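Local coordinates for D-2-hydroxyacid dehydrogensase protein (Ketogulonicigenium vulgare, PDB 4LSW) that probably oxidises D-2-hydroxyacids or reduces the matching 2-oxoacids with a nicotinamide cofactor, at residues T96-T101 with L153-F158; I120-W125 with G135-K140; A14-P19 with L296-L301; D258-E261 with N265-P268; I176-Y181 with W185-D190. One frame throughout, in Å; residues are numbered along the deposited sequence.

Interaction 1: T96-T101 with L153-F158; sequences TPDVLT and LGRIGF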
# COMPACT_ATOMS: atom_id res chain seq x y z
N THR A 96 10.21 6.42 -0.77
CA THR A 96 9.64 6.96 -2.01
C THR A 96 8.14 7.26 -1.88
O THR A 96 7.30 6.50 -2.37
CB THR A 96 9.88 6.02 -3.21
OG1 THR A 96 9.17 4.79 -3.02
CG2 THR A 96 11.36 5.73 -3.36
N PRO A 97 7.81 8.38 -1.23
CA PRO A 97 6.42 8.77 -0.96
C PRO A 97 5.79 9.54 -2.12
O PRO A 97 6.50 9.98 -3.02
CB PRO A 97 6.57 9.71 0.23
CG PRO A 97 7.87 10.40 -0.01
CD PRO A 97 8.76 9.37 -0.68
N ASP A 98 4.46 9.67 -2.06
CA ASP A 98 3.67 10.56 -2.92
C ASP A 98 3.46 10.08 -4.35
O ASP A 98 2.38 10.26 -4.92
CB ASP A 98 4.24 11.99 -2.91
CG ASP A 98 4.15 12.64 -1.54
OD1 ASP A 98 3.13 12.41 -0.85
OD2 ASP A 98 5.08 13.38 -1.17
N VAL A 99 4.48 9.47 -4.93
CA VAL A 99 4.38 9.09 -6.33
C VAL A 99 3.37 7.98 -6.64
O VAL A 99 3.02 7.78 -7.80
CB VAL A 99 5.76 8.70 -6.90
CG1 VAL A 99 6.65 9.93 -6.97
CG2 VAL A 99 6.39 7.64 -6.04
N LEU A 100 2.88 7.28 -5.61
CA LEU A 100 1.94 6.18 -5.81
C LEU A 100 0.48 6.52 -5.45
O LEU A 100 -0.43 5.71 -5.65
CB LEU A 100 2.37 4.93 -5.03
CG LEU A 100 2.58 4.90 -3.51
CD1 LEU A 100 1.39 5.37 -2.70
CD2 LEU A 100 2.94 3.49 -3.08
N THR A 101 0.29 7.71 -4.88
CA THR A 101 -0.97 8.07 -4.24
C THR A 101 -2.17 8.01 -5.19
O THR A 101 -3.18 7.38 -4.89
CB THR A 101 -0.88 9.47 -3.59
OG1 THR A 101 0.15 9.44 -2.59
CG2 THR A 101 -2.19 9.86 -2.94
N LEU A 153 -7.93 9.74 6.37
CA LEU A 153 -7.96 10.76 5.33
C LEU A 153 -6.62 11.48 5.20
O LEU A 153 -6.53 12.71 5.29
CB LEU A 153 -9.11 11.75 5.56
CG LEU A 153 -9.53 12.45 4.27
CD1 LEU A 153 -10.51 11.60 3.48
CD2 LEU A 153 -10.10 13.83 4.57
N GLY A 154 -5.57 10.68 5.01
CA GLY A 154 -4.26 11.18 4.65
C GLY A 154 -4.19 11.34 3.14
O GLY A 154 -5.21 11.56 2.49
N ARG A 155 -2.99 11.22 2.58
CA ARG A 155 -2.78 11.40 1.15
C ARG A 155 -3.74 10.55 0.32
O ARG A 155 -4.44 11.06 -0.57
CB ARG A 155 -1.34 11.01 0.79
CG ARG A 155 -0.27 11.88 1.42
CD ARG A 155 1.08 11.18 1.44
NE ARG A 155 2.17 12.10 1.74
CZ ARG A 155 2.53 12.48 2.96
NH1 ARG A 155 1.88 12.03 4.03
NH2 ARG A 155 3.54 13.32 3.13
N ILE A 156 -3.78 9.26 0.63
CA ILE A 156 -4.56 8.32 -0.17
C ILE A 156 -6.05 8.54 0.03
O ILE A 156 -6.81 8.62 -0.94
CB ILE A 156 -4.20 6.86 0.14
CG1 ILE A 156 -2.73 6.63 -0.24
CG2 ILE A 156 -5.10 5.92 -0.66
CD1 ILE A 156 -2.24 5.24 0.05
N GLY A 157 -6.47 8.64 1.28
CA GLY A 157 -7.87 8.83 1.58
C GLY A 157 -8.42 10.09 0.95
O GLY A 157 -9.53 10.11 0.44
N PHE A 158 -7.63 11.16 0.99
CA PHE A 158 -8.02 12.41 0.36
C PHE A 158 -8.23 12.22 -1.13
O PHE A 158 -9.24 12.67 -1.67
CB PHE A 158 -6.96 13.48 0.60
CG PHE A 158 -7.30 14.81 -0.00
CD1 PHE A 158 -8.42 15.50 0.44
CD2 PHE A 158 -6.50 15.37 -0.98
CE1 PHE A 158 -8.75 16.74 -0.11
CE2 PHE A 158 -6.82 16.60 -1.53
CZ PHE A 158 -7.94 17.29 -1.09
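Thr101 and Ile156 bring the backbones nearest, their CA atoms 5.4 Å apart, where the type I turn Asp98-Thr101 leading into helix 101-116 faces the start of helix 155-165. The polar part is a salt bridge: Arg155 NE donates to Asp98 OD1 at 2.8 Å, with an N-H...O angle of 149°. The carboxylate oxygen lies at the edge of the guanidinium, close to its plane, and is used on its syn side; the two flat groups are turned 23° apart. Arg155 reaches it with a chain extended from CG to NE, and Asp98 leans in with CG anti to its own carbonyl carbon (chi1 -64°). Next to this bridge Thr101 supplies the packing: its methyl CG2 rests 3.5 Å from the carbonyl oxygen Arg155 O and 4.2 Å from Ile156 CG1, against the first turn of the helix. Gly154, the N-cap of that helix, and Gly157 fit the GxGxxG pattern of a Rossmann-type dinucleotide-binding turn, consistent with a cofactor site here. The contact thus joins the crossover between the two domains to the nucleotide-binding domain: on the turn itself, Val99 touches Met293 and Leu100 touches Thr289 of helix 287-306, while strand 147-151 runs into the glycine-rich loop.

Interaction 2: I120-W125 with G135-K140; sequences IGAETW and GLYPLK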
# COMPACT_ATOMS: atom_id res chain seq x y z
N ILE A 120 -17.00 -8.13 -12.99
CA ILE A 120 -16.32 -9.42 -13.17
C ILE A 120 -17.28 -10.45 -13.75
O ILE A 120 -17.00 -11.08 -14.77
CB ILE A 120 -15.80 -9.98 -11.85
CG1 ILE A 120 -14.79 -9.03 -11.22
CG2 ILE A 120 -15.22 -11.39 -12.04
CD1 ILE A 120 -13.60 -8.74 -12.08
N GLY A 121 -18.42 -10.62 -13.08
CA GLY A 121 -19.40 -11.60 -13.52
C GLY A 121 -20.03 -11.24 -14.85
O GLY A 121 -20.44 -12.11 -15.62
N ALA A 122 -20.10 -9.94 -15.13
CA ALA A 122 -20.73 -9.45 -16.34
C ALA A 122 -19.85 -9.77 -17.54
O ALA A 122 -20.35 -10.08 -18.61
CB ALA A 122 -20.98 -7.96 -16.24
N GLU A 123 -18.54 -9.66 -17.34
CA GLU A 123 -17.59 -10.01 -18.39
C GLU A 123 -17.75 -11.49 -18.73
O GLU A 123 -17.96 -11.84 -19.89
CB GLU A 123 -16.15 -9.74 -17.92
CG GLU A 123 -15.30 -8.97 -18.91
CD GLU A 123 -14.83 -9.80 -20.09
OE1 GLU A 123 -14.47 -9.20 -21.12
OE2 GLU A 123 -14.81 -11.05 -19.98
N THR A 124 -17.68 -12.34 -17.71
CA THR A 124 -17.87 -13.78 -17.86
C THR A 124 -19.21 -14.09 -18.52
O THR A 124 -19.29 -14.97 -19.38
CB THR A 124 -17.77 -14.52 -16.50
OG1 THR A 124 -16.51 -14.26 -15.88
CG2 THR A 124 -17.94 -16.04 -16.69
N TRP A 125 -20.25 -13.35 -18.14
CA TRP A 125 -21.59 -13.55 -18.69
C TRP A 125 -21.60 -13.39 -20.21
O TRP A 125 -22.15 -14.22 -20.93
CB TRP A 125 -22.58 -12.58 -18.03
CG TRP A 125 -24.02 -12.96 -18.20
CD1 TRP A 125 -24.94 -12.38 -19.01
CD2 TRP A 125 -24.70 -14.02 -17.51
NE1 TRP A 125 -26.16 -13.01 -18.88
CE2 TRP A 125 -26.04 -14.02 -17.96
CE3 TRP A 125 -24.32 -14.96 -16.55
CZ2 TRP A 125 -26.99 -14.93 -17.50
CZ3 TRP A 125 -25.26 -15.86 -16.08
CH2 TRP A 125 -26.58 -15.84 -16.56
N GLY A 135 -30.04 -15.05 -21.08
CA GLY A 135 -30.72 -13.78 -21.03
C GLY A 135 -29.94 -12.76 -20.23
O GLY A 135 -28.71 -12.83 -20.15
N LEU A 136 -30.66 -11.81 -19.64
CA LEU A 136 -30.08 -10.68 -18.90
C LEU A 136 -29.16 -11.08 -17.74
O LEU A 136 -29.47 -11.99 -16.98
CB LEU A 136 -31.22 -9.84 -18.32
CG LEU A 136 -31.37 -8.36 -18.63
CD1 LEU A 136 -32.52 -8.12 -19.61
CD2 LEU A 136 -31.58 -7.58 -17.34
N TYR A 137 -28.04 -10.38 -17.60
CA TYR A 137 -27.24 -10.42 -16.38
C TYR A 137 -28.13 -9.80 -15.30
O TYR A 137 -28.85 -8.85 -15.58
CB TYR A 137 -25.96 -9.61 -16.56
CG TYR A 137 -24.91 -9.75 -15.48
CD1 TYR A 137 -24.36 -10.98 -15.16
CD2 TYR A 137 -24.44 -8.62 -14.80
CE1 TYR A 137 -23.39 -11.10 -14.17
CE2 TYR A 137 -23.48 -8.73 -13.82
CZ TYR A 137 -22.95 -9.96 -13.51
OH TYR A 137 -21.99 -10.06 -12.53
N PRO A 138 -28.09 -10.35 -14.08
CA PRO A 138 -28.92 -9.79 -13.01
C PRO A 138 -28.62 -8.31 -12.77
O PRO A 138 -27.47 -7.88 -12.91
CB PRO A 138 -28.52 -10.62 -11.78
CG PRO A 138 -28.04 -11.92 -12.35
CD PRO A 138 -27.34 -11.54 -13.63
N LEU A 139 -29.65 -7.54 -12.42
CA LEU A 139 -29.48 -6.14 -12.06
C LEU A 139 -28.56 -6.00 -10.85
O LEU A 139 -28.64 -6.77 -9.89
CB LEU A 139 -30.83 -5.48 -11.78
CG LEU A 139 -31.83 -5.43 -12.94
CD1 LEU A 139 -33.14 -4.80 -12.50
CD2 LEU A 139 -31.24 -4.65 -14.10
N LYS A 140 -27.66 -5.02 -10.92
CA LYS A 140 -26.72 -4.78 -9.83
C LYS A 140 -27.05 -3.48 -9.08
O LYS A 140 -28.18 -3.00 -9.15
CB LYS A 140 -25.28 -4.83 -10.37
CG LYS A 140 -24.96 -6.19 -11.02
CD LYS A 140 -24.86 -7.30 -9.97
CE LYS A 140 -24.91 -8.68 -10.61
NZ LYS A 140 -24.59 -9.76 -9.64
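Tyr137 lies against helix 119-128 of the Rossmann-type nucleotide-binding domain, where the chain returns from helices 119-128 and 130-133 towards strand 147-151. Its CG lies opposite the backbone N (chi1 -170°), which carries the ring from the loop across to the helix. Tyr137 CB sits over the face of the Trp125 five-membered ring, 4.1 Å from the centroid, a CH-pi contact. Beyond CB, Tyr137 CD1 comes 3.6 Å from Trp125 CG, above the indole and displaced toward its rim; the two ring planes meet at 53°, an oblique pair. On the other branch CD2 and CE2 meet Ala122, whose CB stands 3.6 Å from Tyr137 CE2 and forms a second CH-pi contact over the phenol face. Tyr137 CE1 runs up to the Gly121 carbonyl, with Gly121 C and O both 3.4 Å away, and Tyr137 CZ lies 3.3 Å from Ala122 N. At the tip, Tyr137 OH is 3.2 Å from Gly121 CA, a place where any side chain in place of Gly121 would collide with it; the hydroxyl also makes a weak hydrogen bond with Gly118 O. Trp125 is fixed in turn at its indole edge. Gly135, which follows helix 130-133 with a positive phi, turns its carbonyl to the indole: Trp125 NE1 donates to Gly135 O at 2.9 Å, nearly straight at 163° and with the oxygen in the ring plane.

Interaction 3: A14-P19 with L296-L301; sequences AWDQEP and LLRDNL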
# COMPACT_ATOMS: atom_id res chain seq x y z
N ALA A 14 14.53 -3.77 -14.35
CA ALA A 14 15.68 -3.42 -15.18
C ALA A 14 15.84 -1.91 -15.40
O ALA A 14 16.97 -1.42 -15.52
CB ALA A 14 15.60 -4.15 -16.51
N TRP A 15 14.73 -1.17 -15.46
CA TRP A 15 14.82 0.26 -15.72
C TRP A 15 15.43 1.05 -14.54
O TRP A 15 15.82 2.22 -14.70
CB TRP A 15 13.47 0.84 -16.18
CG TRP A 15 12.29 0.60 -15.29
CD1 TRP A 15 12.19 0.91 -13.96
CD2 TRP A 15 11.02 0.05 -15.67
NE1 TRP A 15 10.94 0.56 -13.49
CE2 TRP A 15 10.21 0.03 -14.52
CE3 TRP A 15 10.50 -0.43 -16.87
CZ2 TRP A 15 8.89 -0.45 -14.54
CZ3 TRP A 15 9.20 -0.92 -16.89
CH2 TRP A 15 8.41 -0.92 -15.73
N ASP A 16 15.52 0.40 -13.38
CA ASP A 16 16.26 0.95 -12.25
C ASP A 16 17.64 0.31 -12.13
O ASP A 16 18.62 0.98 -11.83
CB ASP A 16 15.49 0.73 -10.95
CG ASP A 16 14.19 1.48 -10.91
OD1 ASP A 16 14.18 2.66 -11.33
OD2 ASP A 16 13.19 0.89 -10.45
N GLN A 17 17.69 -0.99 -12.37
CA GLN A 17 18.94 -1.73 -12.21
C GLN A 17 20.03 -1.20 -13.14
O GLN A 17 21.17 -0.98 -12.72
CB GLN A 17 18.72 -3.22 -12.45
CG GLN A 17 19.86 -4.08 -11.96
CD GLN A 17 19.95 -4.11 -10.46
OE1 GLN A 17 19.00 -4.52 -9.79
NE2 GLN A 17 21.07 -3.66 -9.92
N GLU A 18 19.68 -0.98 -14.40
CA GLU A 18 20.66 -0.49 -15.36
C GLU A 18 21.30 0.84 -14.94
O GLU A 18 22.52 0.94 -14.89
CB GLU A 18 20.07 -0.44 -16.78
CG GLU A 18 19.74 -1.81 -17.33
CD GLU A 18 18.80 -1.76 -18.53
OE1 GLU A 18 18.93 -0.81 -19.33
OE2 GLU A 18 17.94 -2.65 -18.65
N PRO A 19 20.49 1.87 -14.60
CA PRO A 19 21.18 3.12 -14.21
C PRO A 19 21.87 3.04 -12.85
O PRO A 19 22.83 3.78 -12.61
CB PRO A 19 20.05 4.16 -14.18
CG PRO A 19 18.79 3.38 -14.10
CD PRO A 19 19.04 2.09 -14.80
N LEU A 296 12.88 7.96 -7.93
CA LEU A 296 13.03 8.65 -6.66
C LEU A 296 14.08 7.99 -5.78
O LEU A 296 14.90 8.67 -5.15
CB LEU A 296 11.67 8.70 -5.95
CG LEU A 296 11.57 9.55 -4.68
CD1 LEU A 296 12.22 10.91 -4.88
CD2 LEU A 296 10.09 9.70 -4.29
N LEU A 297 14.06 6.66 -5.74
CA LEU A 297 15.10 5.91 -5.05
C LEU A 297 16.46 6.31 -5.61
O LEU A 297 17.38 6.67 -4.87
CB LEU A 297 14.89 4.41 -5.24
CG LEU A 297 16.05 3.54 -4.76
CD1 LEU A 297 15.89 3.17 -3.29
CD2 LEU A 297 16.15 2.29 -5.61
N ARG A 298 16.59 6.29 -6.93
CA ARG A 298 17.86 6.62 -7.54
C ARG A 298 18.24 8.08 -7.31
O ARG A 298 19.40 8.39 -7.05
CB ARG A 298 17.86 6.25 -9.02
CG ARG A 298 17.76 4.75 -9.24
CD ARG A 298 17.85 4.39 -10.71
NE ARG A 298 16.59 4.58 -11.45
CZ ARG A 298 16.39 5.53 -12.36
NH1 ARG A 298 17.35 6.40 -12.64
NH2 ARG A 298 15.23 5.60 -12.99
N ASP A 299 17.26 8.99 -7.39
CA ASP A 299 17.57 10.41 -7.20
C ASP A 299 18.07 10.72 -5.79
O ASP A 299 18.91 11.60 -5.61
CB ASP A 299 16.38 11.30 -7.56
CG ASP A 299 16.10 11.33 -9.05
OD1 ASP A 299 16.97 10.91 -9.84
OD2 ASP A 299 15.00 11.79 -9.43
N ASN A 300 17.57 9.99 -4.79
CA ASN A 300 18.07 10.14 -3.43
C ASN A 300 19.52 9.70 -3.32
O ASN A 300 20.33 10.39 -2.70
CB ASN A 300 17.20 9.38 -2.43
CG ASN A 300 15.94 10.13 -2.05
OD1 ASN A 300 16.00 11.15 -1.37
ND2 ASN A 300 14.80 9.63 -2.50
N LEU A 301 19.84 8.56 -3.93
CA LEU A 301 21.21 8.07 -3.91
C LEU A 301 22.15 9.05 -4.64
O LEU A 301 23.23 9.38 -4.14
CB LEU A 301 21.30 6.67 -4.52
CG LEU A 301 20.67 5.55 -3.67
CD1 LEU A 301 20.46 4.30 -4.51
CD2 LEU A 301 21.55 5.26 -2.46
O HOH W 1 12.61 4.13 -12.85
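Arg298 of the long helix 287-306 reaches across to Asp16 and Pro19 of helix 14-23, an alpha-alpha pairing beside the parallel strands of the domain that holds the N terminus. The short helical segments run nearly parallel, 18° apart, with axes 10.7 Å from each other, so a long side chain must span the gap. The charged contact is a salt bridge in which Arg298 NE donates to Asp16 OD1 at 3.1 Å and 166°. The oxygen lies close to the guanidinium plane and is met on its anti side. A bend at chi3 (-80°) turns the end of the arginine to the acid. Van der Waals packing comes from Pro19, whose CG lies over one face of the guanidinium, offset toward its rim, 3.6 Å from Arg298 NE. Replacing Arg298 with a leucine would probably leave the carboxylate of the buried Asp16 without its charged mate and uncover the Pro19 ring. A weak bond from Arg298 NH2 to Gln295 OE1 helps hold the group, and Asp16 also touches Tyr74 of strand 70-74. The solvent part is one bridging water: it donates to Asp16 OD1 at 2.6 Å and accepts from Arg298 NH2 at 3.0 Å.

Interaction 4: D258-E261 with N265-P268; sequences DVFE and NFDP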
# COMPACT_ATOMS: atom_id res chain seq x y z
N ASP A 258 -7.43 -5.61 -1.95
CA ASP A 258 -6.19 -5.59 -2.71
C ASP A 258 -5.04 -6.03 -1.81
O ASP A 258 -3.92 -6.16 -2.27
CB ASP A 258 -5.95 -4.18 -3.30
CG ASP A 258 -4.75 -4.12 -4.27
OD1 ASP A 258 -4.73 -4.90 -5.25
OD2 ASP A 258 -3.85 -3.28 -4.02
N VAL A 259 -5.31 -6.27 -0.53
CA VAL A 259 -4.24 -6.66 0.37
C VAL A 259 -4.75 -7.72 1.33
O VAL A 259 -5.94 -7.71 1.70
CB VAL A 259 -3.75 -5.46 1.15
CG1 VAL A 259 -4.87 -4.95 1.97
CG2 VAL A 259 -2.54 -5.80 2.02
N PHE A 260 -3.88 -8.64 1.71
CA PHE A 260 -4.28 -9.79 2.53
C PHE A 260 -3.16 -10.19 3.49
O PHE A 260 -1.98 -10.04 3.16
CB PHE A 260 -4.58 -11.01 1.66
CG PHE A 260 -5.55 -10.75 0.53
CD1 PHE A 260 -5.12 -10.20 -0.67
CD2 PHE A 260 -6.88 -11.12 0.66
CE1 PHE A 260 -6.01 -9.99 -1.71
CE2 PHE A 260 -7.78 -10.91 -0.38
CZ PHE A 260 -7.33 -10.34 -1.57
N GLU A 261 -3.52 -10.70 4.66
CA GLU A 261 -2.53 -11.28 5.56
C GLU A 261 -1.86 -12.46 4.86
O GLU A 261 -2.53 -13.30 4.26
CB GLU A 261 -3.19 -11.75 6.86
CG GLU A 261 -3.63 -10.64 7.80
CD GLU A 261 -2.48 -9.91 8.49
OE1 GLU A 261 -1.31 -10.33 8.35
OE2 GLU A 261 -2.76 -8.91 9.18
N ASN A 265 -0.08 -15.69 -0.49
CA ASN A 265 -0.77 -16.87 -0.00
C ASN A 265 -1.91 -16.45 0.90
O ASN A 265 -1.87 -16.68 2.11
CB ASN A 265 0.19 -17.79 0.75
CG ASN A 265 1.33 -18.29 -0.13
OD1 ASN A 265 2.49 -17.95 0.10
ND2 ASN A 265 1.00 -19.09 -1.13
N PHE A 266 -2.91 -15.81 0.30
CA PHE A 266 -4.04 -15.28 1.05
C PHE A 266 -4.97 -16.41 1.51
O PHE A 266 -4.95 -17.50 0.94
CB PHE A 266 -4.78 -14.21 0.24
CG PHE A 266 -5.49 -14.73 -0.98
CD1 PHE A 266 -6.80 -15.17 -0.89
CD2 PHE A 266 -4.86 -14.76 -2.22
CE1 PHE A 266 -7.47 -15.65 -1.99
CE2 PHE A 266 -5.52 -15.23 -3.33
CZ PHE A 266 -6.83 -15.68 -3.22
N ASP A 267 -5.75 -16.13 2.55
CA ASP A 267 -6.68 -17.11 3.11
C ASP A 267 -7.60 -17.70 2.03
O ASP A 267 -8.35 -16.98 1.39
CB ASP A 267 -7.51 -16.43 4.20
CG ASP A 267 -8.06 -17.41 5.21
OD1 ASP A 267 -8.76 -18.35 4.81
OD2 ASP A 267 -7.77 -17.21 6.41
N PRO A 268 -7.53 -19.03 1.83
CA PRO A 268 -8.31 -19.70 0.79
C PRO A 268 -9.81 -19.42 0.88
O PRO A 268 -10.51 -19.46 -0.13
CB PRO A 268 -8.06 -21.19 1.05
CG PRO A 268 -6.75 -21.23 1.76
CD PRO A 268 -6.67 -19.97 2.58
O HOH W 2 -5.39 -13.55 3.91
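Phe260 and Phe266 pack together across a loop of the Rossmann-type nucleotide-binding domain, the connection that leaves strand 254-257 and leads to helix 269-272. The apolar contact is centred on the CB atoms of Phe260 and Phe266, which meet at 3.5 Å, and Phe266 CB also lies 3.6 Å from Phe260 CG. From there the side chains run side by side in the same direction. Phe266 CG lies over one face of the Phe260 ring, displaced toward its rim. The Phe260 and Phe266 ring centroids are 4.9 Å apart with planes at 33°, so they pair obliquely. Their first torsions differ: Phe260 has CG beside its backbone N (chi1 -52°), whereas Phe266 holds CG between its backbone N and carbonyl carbon (chi1 68°), which points it the same way as Phe260, CB making the closest touch and the ring's end leading away. Both phenylalanines also touch Leu278 of strand 276-278, at the edge of the parallel sheet, so the pair packs against that edge strand. Polar bonds flank this apolar centre. Phe260 N is bonded to Glu263 OE1 and Glu261 N to Glu240 OE2. At the far end, the Asp267 side chain caps a backbone N near helix 269-272 and makes a salt bridge with Arg269. The loop's two arms are also joined through a single water, which donates to Glu261 O at 2.9 Å and accepts from Asp267 N at 2.9 Å.

Interaction 5: I176-Y181 with W185-D190; sequences IAPKSY and WTFVED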
# COMPACT_ATOMS: atom_id res chain seq x y z
N ILE A 176 -7.72 10.69 13.20
CA ILE A 176 -7.36 11.11 14.55
C ILE A 176 -7.87 12.52 14.86
O ILE A 176 -8.11 12.87 16.02
CB ILE A 176 -5.83 11.04 14.77
CG1 ILE A 176 -5.50 11.06 16.27
CG2 ILE A 176 -5.10 12.15 14.03
CD1 ILE A 176 -6.14 9.93 17.04
N ALA A 177 -8.02 13.34 13.82
CA ALA A 177 -8.56 14.69 13.96
C ALA A 177 -9.13 15.13 12.62
O ALA A 177 -8.78 14.55 11.58
CB ALA A 177 -7.46 15.65 14.39
N PRO A 178 -10.01 16.14 12.63
CA PRO A 178 -10.50 16.68 11.36
C PRO A 178 -9.35 17.26 10.55
O PRO A 178 -8.36 17.73 11.12
CB PRO A 178 -11.46 17.80 11.78
CG PRO A 178 -11.79 17.53 13.23
CD PRO A 178 -10.61 16.83 13.80
N LYS A 179 -9.50 17.22 9.24
CA LYS A 179 -8.47 17.71 8.34
C LYS A 179 -8.88 19.04 7.71
O LYS A 179 -10.04 19.22 7.31
CB LYS A 179 -8.22 16.67 7.24
CG LYS A 179 -7.76 15.32 7.76
CD LYS A 179 -6.39 15.43 8.45
CE LYS A 179 -5.92 14.09 8.98
NZ LYS A 179 -4.58 14.18 9.68
N SER A 180 -7.93 19.96 7.61
CA SER A 180 -8.24 21.30 7.10
C SER A 180 -8.66 21.25 5.64
O SER A 180 -9.38 22.14 5.16
CB SER A 180 -7.03 22.23 7.26
OG SER A 180 -5.91 21.76 6.54
N TYR A 181 -8.21 20.21 4.95
CA TYR A 181 -8.47 20.06 3.54
C TYR A 181 -9.74 19.27 3.24
O TYR A 181 -9.97 18.89 2.09
CB TYR A 181 -7.26 19.43 2.85
CG TYR A 181 -6.69 18.18 3.52
CD1 TYR A 181 -7.28 16.93 3.36
CD2 TYR A 181 -5.52 18.25 4.27
CE1 TYR A 181 -6.73 15.80 3.95
CE2 TYR A 181 -4.96 17.13 4.87
CZ TYR A 181 -5.57 15.90 4.70
OH TYR A 181 -5.01 14.78 5.27
N TRP A 185 -16.69 17.54 3.77
CA TRP A 185 -16.96 16.17 4.15
C TRP A 185 -17.10 16.05 5.67
O TRP A 185 -16.43 16.77 6.43
CB TRP A 185 -15.86 15.24 3.64
CG TRP A 185 -15.62 15.39 2.17
CD1 TRP A 185 -16.57 15.58 1.20
CD2 TRP A 185 -14.35 15.39 1.50
NE1 TRP A 185 -15.96 15.68 -0.03
CE2 TRP A 185 -14.61 15.58 0.12
CE3 TRP A 185 -13.03 15.24 1.93
CZ2 TRP A 185 -13.58 15.63 -0.83
CZ3 TRP A 185 -12.01 15.31 0.99
CH2 TRP A 185 -12.29 15.49 -0.37
N THR A 186 -17.97 15.15 6.11
CA THR A 186 -18.29 15.04 7.53
C THR A 186 -17.26 14.22 8.28
O THR A 186 -17.08 13.04 8.01
CB THR A 186 -19.68 14.39 7.71
OG1 THR A 186 -20.65 15.15 6.98
CG2 THR A 186 -20.07 14.31 9.19
N PHE A 187 -16.62 14.87 9.26
CA PHE A 187 -15.73 14.17 10.18
C PHE A 187 -16.52 13.38 11.21
O PHE A 187 -17.48 13.89 11.79
CB PHE A 187 -14.82 15.17 10.89
CG PHE A 187 -13.95 14.54 11.95
CD1 PHE A 187 -12.82 13.82 11.59
CD2 PHE A 187 -14.25 14.69 13.29
CE1 PHE A 187 -12.01 13.23 12.56
CE2 PHE A 187 -13.45 14.12 14.26
CZ PHE A 187 -12.32 13.40 13.91
N VAL A 188 -16.08 12.14 11.41
CA VAL A 188 -16.66 11.21 12.38
C VAL A 188 -15.53 10.69 13.28
O VAL A 188 -14.46 10.33 12.79
CB VAL A 188 -17.35 10.04 11.63
CG1 VAL A 188 -18.03 9.11 12.61
CG2 VAL A 188 -18.36 10.58 10.60
N GLU A 189 -15.75 10.67 14.60
CA GLU A 189 -14.68 10.31 15.53
C GLU A 189 -14.20 8.87 15.43
O GLU A 189 -13.00 8.59 15.58
CB GLU A 189 -15.10 10.58 16.99
CG GLU A 189 -15.28 12.05 17.36
CD GLU A 189 -13.97 12.78 17.63
OE1 GLU A 189 -12.88 12.16 17.52
OE2 GLU A 189 -14.04 13.99 17.93
N ASP A 190 -15.11 7.94 15.17
CA ASP A 190 -14.75 6.53 15.28
C ASP A 190 -15.25 5.75 14.08
O ASP A 190 -16.18 6.19 13.39
CB ASP A 190 -15.33 5.92 16.56
CG ASP A 190 -16.82 5.71 16.47
OD1 ASP A 190 -17.54 6.69 16.21
OD2 ASP A 190 -17.26 4.56 16.61
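Trp185 and Phe187 of segment 185-190 meet the loop 176-181 that follows strand 170-174, at the edge of the parallel sheet of the Rossmann-type domain. Trp185 touches it lightly: its CZ3 comes 4.3 Å from Tyr181 O, while the indole also packs on Ile171 and Tyr173 of the neighbouring strand. Thr186 continues the chain as part of the outermost strand, bonded through its backbone to strand 170-174. Phe187 then carries the contact. With CG anti to its backbone N (chi1 175°), the ring is turned with one face to the loop, and Pro178 covers that face. Pro178 CG stands 3.8 Å from the Phe187 ring centroid and only 13° off the normal, a CH-pi contact, while Pro178 N is 3.5 Å from Phe187 CE1. Phe187 CE1 also meets Ala177 C at 3.5 Å, so the ring supports the peptide leading into the proline as well as its pyrrolidine. An alanine in place of Phe187 would probably open a gap beside Pro178 and take away the ring face on which its pyrrolidine rests. Further on, Asp190 caps the N terminus of helix 191-196. Polar bonds to the loop include Tyr181 OH to Leu153 O and Lys179 N to Tyr173 OH. The direct contact, resting on dispersion and CH-pi forces, probably imposes little directionality of its own.

From the N terminus, interaction 3 opens first, at helix 14-23, and closes near the C terminus on helix 287-306, so its loop encloses all the others. Interaction 1 opens at the crossover into the nucleotide-binding domain and closes on the glycine-rich turn; interaction 2 is nested inside it. Interactions 5 and 4 follow in series, each closing a short loop at an edge of the seven-stranded sheet, beside strands 186-188 and 276-278. None cross. Interaction 1 is the junction: Thr96 packs on Leu296 and Leu297 of interaction 3, while Phe158 packs on Tyr181 and Trp185 of interaction 5. Interactions 2 and 4 touch none of the others.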